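Local coordinates for protein beta-glucuronidase (uncultured Clostridium sp., PDB 6U7J) that probably hydrolyses beta-D-glucuronides, including estrogen conjugates in the gut, thereby releasing the free steroid, as a family 2 glycosyl hydrolase, at residues W28-D33 and W76-R81; D72-W76 and A142-I146. All blocks are in the same frame, centred on the assembly; numbering follows the deposited sequence.

Contact 1 (W28-D33 and W76-R81); sequences WKFKRD and WVWYER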
loop_
_atom_site.group_PDB
_atom_site.type_symbol
_atom_site.label_atom_id
_atom_site.label_comp_id
_atom_site.label_asym_id
_atom_site.label_seq_id
_atom_site.Cartn_x
_atom_site.Cartn_y
_atom_site.Cartn_z
ATOM N N TRP B 28 24.516 -16.596 -18.943
ATOM C CA TRP B 28 24.569 -17.851 -19.681
ATOM C C TRP B 28 23.433 -17.906 -20.696
ATOM O O TRP B 28 22.475 -17.131 -20.632
ATOM C CB TRP B 28 24.434 -19.058 -18.743
ATOM C CG TRP B 28 25.523 -19.258 -17.726
ATOM C CD1 TRP B 28 26.145 -18.304 -16.973
ATOM C CD2 TRP B 28 26.097 -20.516 -17.343
ATOM N NE1 TRP B 28 27.077 -18.896 -16.139
ATOM C CE2 TRP B 28 27.062 -20.251 -16.348
ATOM C CE3 TRP B 28 25.883 -21.840 -17.748
ATOM C CZ2 TRP B 28 27.821 -21.259 -15.757
ATOM C CZ3 TRP B 28 26.628 -22.836 -17.158
ATOM C CH2 TRP B 28 27.588 -22.542 -16.167
ATOM N N LYS B 29 23.520 -18.869 -21.610
ATOM C CA LYS B 29 22.403 -19.171 -22.494
ATOM C C LYS B 29 21.522 -20.227 -21.841
ATOM O O LYS B 29 21.993 -21.046 -21.050
ATOM C CB LYS B 29 22.887 -19.652 -23.863
ATOM C CG LYS B 29 23.721 -18.618 -24.610
ATOM C CD LYS B 29 22.899 -17.344 -24.792
ATOM C CE LYS B 29 23.676 -16.219 -25.473
ATOM N NZ LYS B 29 22.761 -15.120 -25.934
ATOM N N PHE B 30 20.237 -20.211 -22.194
ATOM C CA PHE B 30 19.243 -20.946 -21.425
ATOM C C PHE B 30 18.070 -21.323 -22.311
ATOM O O PHE B 30 17.632 -20.538 -23.154
ATOM C CB PHE B 30 18.782 -20.083 -20.241
ATOM C CG PHE B 30 17.666 -20.665 -19.414
ATOM C CD1 PHE B 30 16.342 -20.613 -19.849
ATOM C CD2 PHE B 30 17.938 -21.169 -18.137
ATOM C CE1 PHE B 30 15.316 -21.116 -19.055
ATOM C CE2 PHE B 30 16.919 -21.657 -17.336
ATOM C CZ PHE B 30 15.603 -21.630 -17.790
ATOM N N LYS B 31 17.535 -22.512 -22.065
ATOM C CA LYS B 31 16.356 -23.004 -22.749
ATOM C C LYS B 31 15.683 -24.016 -21.837
ATOM O O LYS B 31 16.364 -24.791 -21.159
ATOM C CB LYS B 31 16.728 -23.655 -24.091
ATOM C CG LYS B 31 15.540 -24.120 -24.902
ATOM C CD LYS B 31 15.898 -24.298 -26.384
ATOM C CE LYS B 31 16.798 -25.479 -26.599
ATOM N NZ LYS B 31 16.968 -25.743 -28.064
ATOM N N ARG B 32 14.356 -24.024 -21.829
ATOM C CA ARG B 32 13.632 -25.039 -21.084
ATOM C C ARG B 32 13.171 -26.161 -22.003
ATOM O O ARG B 32 13.041 -25.989 -23.215
ATOM C CB ARG B 32 12.435 -24.415 -20.361
ATOM C CG ARG B 32 11.265 -24.141 -21.222
ATOM C CD ARG B 32 10.016 -23.903 -20.372
ATOM N NE ARG B 32 9.073 -23.081 -21.115
ATOM C CZ ARG B 32 8.025 -23.549 -21.784
ATOM N NH1 ARG B 32 7.767 -24.846 -21.783
ATOM N NH2 ARG B 32 7.226 -22.707 -22.440
ATOM N N ASP B 33 12.934 -27.327 -21.406
ATOM C CA ASP B 33 12.260 -28.412 -22.115
ATOM C C ASP B 33 10.833 -28.013 -22.478
ATOM O O ASP B 33 10.111 -27.427 -21.661
ATOM C CB ASP B 33 12.208 -29.670 -21.243
ATOM C CG ASP B 33 13.493 -30.496 -21.296
ATOM O OD1 ASP B 33 14.363 -30.224 -22.160
ATOM O OD2 ASP B 33 13.622 -31.424 -20.463
ATOM N N TRP B 76 12.944 -30.135 -16.552
ATOM C CA TRP B 76 14.349 -29.821 -16.774
ATOM C C TRP B 76 14.506 -28.571 -17.630
ATOM O O TRP B 76 13.702 -28.300 -18.526
ATOM C CB TRP B 76 15.081 -30.988 -17.460
ATOM C CG TRP B 76 15.194 -32.195 -16.577
ATOM C CD1 TRP B 76 14.253 -33.168 -16.387
ATOM C CD2 TRP B 76 16.304 -32.540 -15.741
ATOM N NE1 TRP B 76 14.713 -34.097 -15.479
ATOM C CE2 TRP B 76 15.970 -33.733 -15.074
ATOM C CE3 TRP B 76 17.544 -31.950 -15.491
ATOM C CZ2 TRP B 76 16.842 -34.361 -14.177
ATOM C CZ3 TRP B 76 18.406 -32.564 -14.590
ATOM C CH2 TRP B 76 18.049 -33.760 -13.946
ATOM N N VAL B 77 15.584 -27.836 -17.365
ATOM C CA VAL B 77 16.017 -26.728 -18.199
ATOM C C VAL B 77 17.500 -26.911 -18.497
ATOM O O VAL B 77 18.183 -27.729 -17.878
ATOM C CB VAL B 77 15.754 -25.356 -17.540
ATOM C CG1 VAL B 77 14.267 -25.212 -17.205
ATOM C CG2 VAL B 77 16.612 -25.185 -16.266
ATOM N N TRP B 78 17.997 -26.105 -19.435
ATOM C CA TRP B 78 19.334 -26.266 -19.989
ATOM C C TRP B 78 20.060 -24.930 -19.959
ATOM O O TRP B 78 19.569 -23.936 -20.509
ATOM C CB TRP B 78 19.252 -26.811 -21.421
ATOM C CG TRP B 78 18.727 -28.196 -21.415
ATOM C CD1 TRP B 78 17.418 -28.581 -21.368
ATOM C CD2 TRP B 78 19.502 -29.395 -21.394
ATOM N NE1 TRP B 78 17.328 -29.955 -21.328
ATOM C CE2 TRP B 78 18.596 -30.479 -21.344
ATOM C CE3 TRP B 78 20.878 -29.660 -21.401
ATOM C CZ2 TRP B 78 19.023 -31.812 -21.321
ATOM C CZ3 TRP B 78 21.299 -30.984 -21.385
ATOM C CH2 TRP B 78 20.372 -32.043 -21.351
ATOM N N TYR B 79 21.212 -24.908 -19.307
ATOM C CA TYR B 79 22.109 -23.766 -19.295
ATOM C C TYR B 79 23.352 -24.097 -20.107
ATOM O O TYR B 79 23.798 -25.251 -20.137
ATOM C CB TYR B 79 22.574 -23.428 -17.885
ATOM C CG TYR B 79 21.577 -22.804 -16.926
ATOM C CD1 TYR B 79 21.709 -21.475 -16.542
ATOM C CD2 TYR B 79 20.551 -23.553 -16.356
ATOM C CE1 TYR B 79 20.835 -20.892 -15.644
ATOM C CE2 TYR B 79 19.670 -22.976 -15.438
ATOM C CZ TYR B 79 19.820 -21.641 -15.098
ATOM O OH TYR B 79 18.969 -21.037 -14.196
ATOM N N GLU B 80 23.961 -23.072 -20.697
ATOM C CA GLU B 80 25.208 -23.292 -21.413
ATOM C C GLU B 80 26.047 -22.028 -21.411
ATOM O O GLU B 80 25.508 -20.922 -21.528
ATOM C CB GLU B 80 24.943 -23.722 -22.858
ATOM C CG GLU B 80 26.183 -23.994 -23.655
ATOM C CD GLU B 80 25.854 -24.750 -24.921
ATOM O OE1 GLU B 80 25.872 -25.999 -24.876
ATOM O OE2 GLU B 80 25.532 -24.096 -25.941
ATOM N N ARG B 81 27.362 -22.200 -21.279
ATOM C CA ARG B 81 28.293 -21.110 -21.531
ATOM C C ARG B 81 29.637 -21.691 -21.950
ATOM O O ARG B 81 29.859 -22.904 -21.911
ATOM C CB ARG B 81 28.439 -20.192 -20.308
ATOM C CG ARG B 81 29.216 -20.791 -19.148
ATOM C CD ARG B 81 29.718 -19.715 -18.206
ATOM N NE ARG B 81 30.916 -19.065 -18.736
ATOM C CZ ARG B 81 31.412 -17.914 -18.292
ATOM N NH1 ARG B 81 30.821 -17.248 -17.302
ATOM N NH2 ARG B 81 32.499 -17.423 -18.850
HETATM O O HOH W 1 15.804 -32.602 -20.874
HETATM O O HOH W 2 11.771 -31.748 -18.596
#
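Residues 28-33 and 76-81 run side by side as neighbouring antiparallel strands in the beta-sandwich of the sugar-binding domain, their axes 4.6 Å apart and their directions at 164°. The backbone ladder is regular: Lys-29 and Glu-80 exchange two hydrogen bonds (Lys-29 N to Glu-80 O 2.9 Å, Glu-80 N to Lys-29 O 2.8 Å), Lys-31 and Trp-78 do the same, and Asp-33 N continues the series to Trp-76 O at 3.1 Å. Trp-28, Phe-30 and Trp-78 have the most surface buried. The broad indole of Trp-28 gives the aliphatic part of Arg-81 a flat bed: Arg-81 CG lies 3.5 Å from the centroid of the six-membered ring, almost on its normal, a CH-pi contact that lets a long charged residue pack its methylenes on carbon. Phe-30 faces Tyr-79 in a non-hydrogen-bonded pair; its edge meets the tyrosine face in a T-shaped stack, centroids 4.9 Å apart and planes at 89°. Val-77 adds to this apolar face, and Met-55 of strand 53-57 packs on both rings. On the opposite face, shared with Lys-29, Lys-31 and Glu-80, Trp-78 lies among Trp-44 and Phe-40, both edge-to-face with it, while Lys-29 forms a salt bridge to Asp-54, and Glu-80 one to Arg-138 besides accepting from Leu-49 N. A tryptophan suits this spot because its polar nitrogen can still find partners: Asp-33 OD1, which also accepts from Gly-39 N, takes a weak hydrogen bond from Trp-78 NE1, whose single N-H is shared with a water 3.1 Å from NE1 that donates to Asp-33 OD2 at 2.5 Å.

Contact 2 (D72-W76 and A142-I146); sequences DHVGW and AVGNI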
loop_
_atom_site.group_PDB
_atom_site.type_symbol
_atom_site.label_atom_id
_atom_site.label_comp_id
_atom_site.label_asym_id
_atom_site.label_seq_id
_atom_site.Cartn_x
_atom_site.Cartn_y
_atom_site.Cartn_z
ATOM N N ASP B 72 6.350 -21.413 -13.870
ATOM C CA ASP B 72 5.676 -22.595 -13.348
ATOM C C ASP B 72 6.213 -23.908 -13.930
ATOM O O ASP B 72 5.564 -24.947 -13.781
ATOM C CB ASP B 72 4.178 -22.499 -13.627
ATOM C CG ASP B 72 3.532 -21.265 -12.985
ATOM O OD1 ASP B 72 4.113 -20.673 -12.040
ATOM O OD2 ASP B 72 2.425 -20.901 -13.433
ATOM N N HIS B 73 7.371 -23.882 -14.583
ATOM C CA HIS B 73 7.904 -25.051 -15.287
ATOM C C HIS B 73 8.112 -26.248 -14.353
ATOM O O HIS B 73 8.643 -26.115 -13.246
ATOM C CB HIS B 73 9.222 -24.662 -15.962
ATOM C CG HIS B 73 9.906 -25.783 -16.686
ATOM N ND1 HIS B 73 9.442 -26.297 -17.876
ATOM C CD2 HIS B 73 11.045 -26.462 -16.402
ATOM C CE1 HIS B 73 10.257 -27.256 -18.289
ATOM N NE2 HIS B 73 11.238 -27.376 -17.411
ATOM N N VAL B 74 7.675 -27.423 -14.800
ATOM C CA VAL B 74 7.948 -28.681 -14.116
ATOM C C VAL B 74 8.869 -29.515 -15.001
ATOM O O VAL B 74 8.528 -29.825 -16.148
ATOM C CB VAL B 74 6.657 -29.440 -13.785
ATOM C CG1 VAL B 74 6.993 -30.845 -13.276
ATOM C CG2 VAL B 74 5.849 -28.671 -12.727
ATOM N N GLY B 75 10.035 -29.877 -14.476
ATOM C CA GLY B 75 10.977 -30.685 -15.238
ATOM C C GLY B 75 12.383 -30.117 -15.343
ATOM O O GLY B 75 12.947 -29.631 -14.350
ATOM N N TRP B 76 12.944 -30.135 -16.552
ATOM C CA TRP B 76 14.349 -29.821 -16.774
ATOM C C TRP B 76 14.506 -28.571 -17.630
ATOM O O TRP B 76 13.702 -28.300 -18.526
ATOM C CB TRP B 76 15.081 -30.988 -17.460
ATOM C CG TRP B 76 15.194 -32.195 -16.577
ATOM C CD1 TRP B 76 14.253 -33.168 -16.387
ATOM C CD2 TRP B 76 16.304 -32.540 -15.741
ATOM N NE1 TRP B 76 14.713 -34.097 -15.479
ATOM C CE2 TRP B 76 15.970 -33.733 -15.074
ATOM C CE3 TRP B 76 17.544 -31.950 -15.491
ATOM C CZ2 TRP B 76 16.842 -34.361 -14.177
ATOM C CZ3 TRP B 76 18.406 -32.564 -14.590
ATOM C CH2 TRP B 76 18.049 -33.760 -13.946
ATOM N N ALA B 142 22.304 -29.322 -17.372
ATOM C CA ALA B 142 20.879 -29.605 -17.258
ATOM C C ALA B 142 20.476 -29.482 -15.794
ATOM O O ALA B 142 21.154 -30.027 -14.917
ATOM C CB ALA B 142 20.532 -31.000 -17.778
ATOM N N VAL B 143 19.383 -28.761 -15.541
ATOM C CA VAL B 143 18.910 -28.425 -14.198
ATOM C C VAL B 143 17.469 -28.912 -14.083
ATOM O O VAL B 143 16.607 -28.486 -14.862
ATOM C CB VAL B 143 18.998 -26.911 -13.926
ATOM C CG1 VAL B 143 18.432 -26.546 -12.536
ATOM C CG2 VAL B 143 20.440 -26.407 -14.067
ATOM N N GLY B 144 17.206 -29.795 -13.127
ATOM C CA GLY B 144 15.882 -30.382 -12.951
ATOM C C GLY B 144 15.308 -30.044 -11.589
ATOM O O GLY B 144 16.033 -30.040 -10.589
ATOM N N ASN B 145 14.000 -29.781 -11.547
ATOM C CA ASN B 145 13.368 -29.291 -10.320
ATOM C C ASN B 145 12.359 -30.259 -9.707
ATOM O O ASN B 145 11.622 -29.872 -8.787
ATOM C CB ASN B 145 12.697 -27.940 -10.570
ATOM C CG ASN B 145 11.528 -28.027 -11.527
ATOM O OD1 ASN B 145 10.970 -29.098 -11.773
ATOM N ND2 ASN B 145 11.146 -26.882 -12.079
ATOM N N ILE B 146 12.290 -31.482 -10.188
ATOM C CA ILE B 146 11.286 -32.426 -9.715
ATOM C C ILE B 146 11.705 -32.998 -8.368
ATOM O O ILE B 146 12.871 -33.351 -8.152
ATOM C CB ILE B 146 11.072 -33.522 -10.768
ATOM C CG1 ILE B 146 10.369 -32.897 -11.972
ATOM C CG2 ILE B 146 10.262 -34.682 -10.197
ATOM C CD1 ILE B 146 10.286 -33.785 -13.149
HETATM O O HOH W 3 14.336 -26.969 -13.665
#
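This is a loop-to-strand-end junction in the same beta-sandwich: the connection between helix 68-71 and strand 76-85 is tied to the point where strand 135-144 runs out. One antiparallel non-hydrogen-bonded bridge, Trp-76 with Gly-144 (CA-CA 4.2 Å), marks the edge of regular pairing, and beyond it Asn-145 does the work with both side chain and backbone. Its amide suits the task because it carries a donor and an acceptor side by side: Asn-145 ND2 donates to His-73 O (2.9 Å) and Asn-145 OD1 accepts from Gly-75 N (3.0 Å), while Asn-145 N donates to Gly-75 O (3.0 Å). Both glycines are there for a reason. Gly-75 has backbone angles of 127° and -134°, at which a CB would jam against the preceding carbonyl, and a CB on Gly-144 would clash with Trp-76 CE2. Bare Gly-144 instead lets the tryptophan lie flat over its backbone, with Ala-142 CB, small enough to fit, 3.9 Å from Trp-76 CE3. Phe-40 meets the same indole edge-to-face. The packing includes a CH-pi contact: Gly-144 CA sits 3.6 Å from the centroid of the Trp-76 six-membered ring, 19° off its normal.

The two contacts have centres about 11 Å apart and lie in one antiparallel sheet, where strand 76-85 runs between strands 20-32 and 135-144. Contact 1 joins it to the first of these neighbours, contact 2 to the end of the second. They share Trp-76, whose backbone pairs with Asp-33 while its ring packs on Gly-144. Along the chain their segments alternate (28-33, 72-76, 76-81, 142-146), so pieces far apart in sequence are knit into a single sheet. Val-77 N to Val-143 O, 2.8 Å and probably a hydrogen bond, links the two directly, and His-73 packs on Arg-32. All four segments fall within the family 2 sugar-binding domain, so together the contacts tie three neighbouring strands of its sandwich.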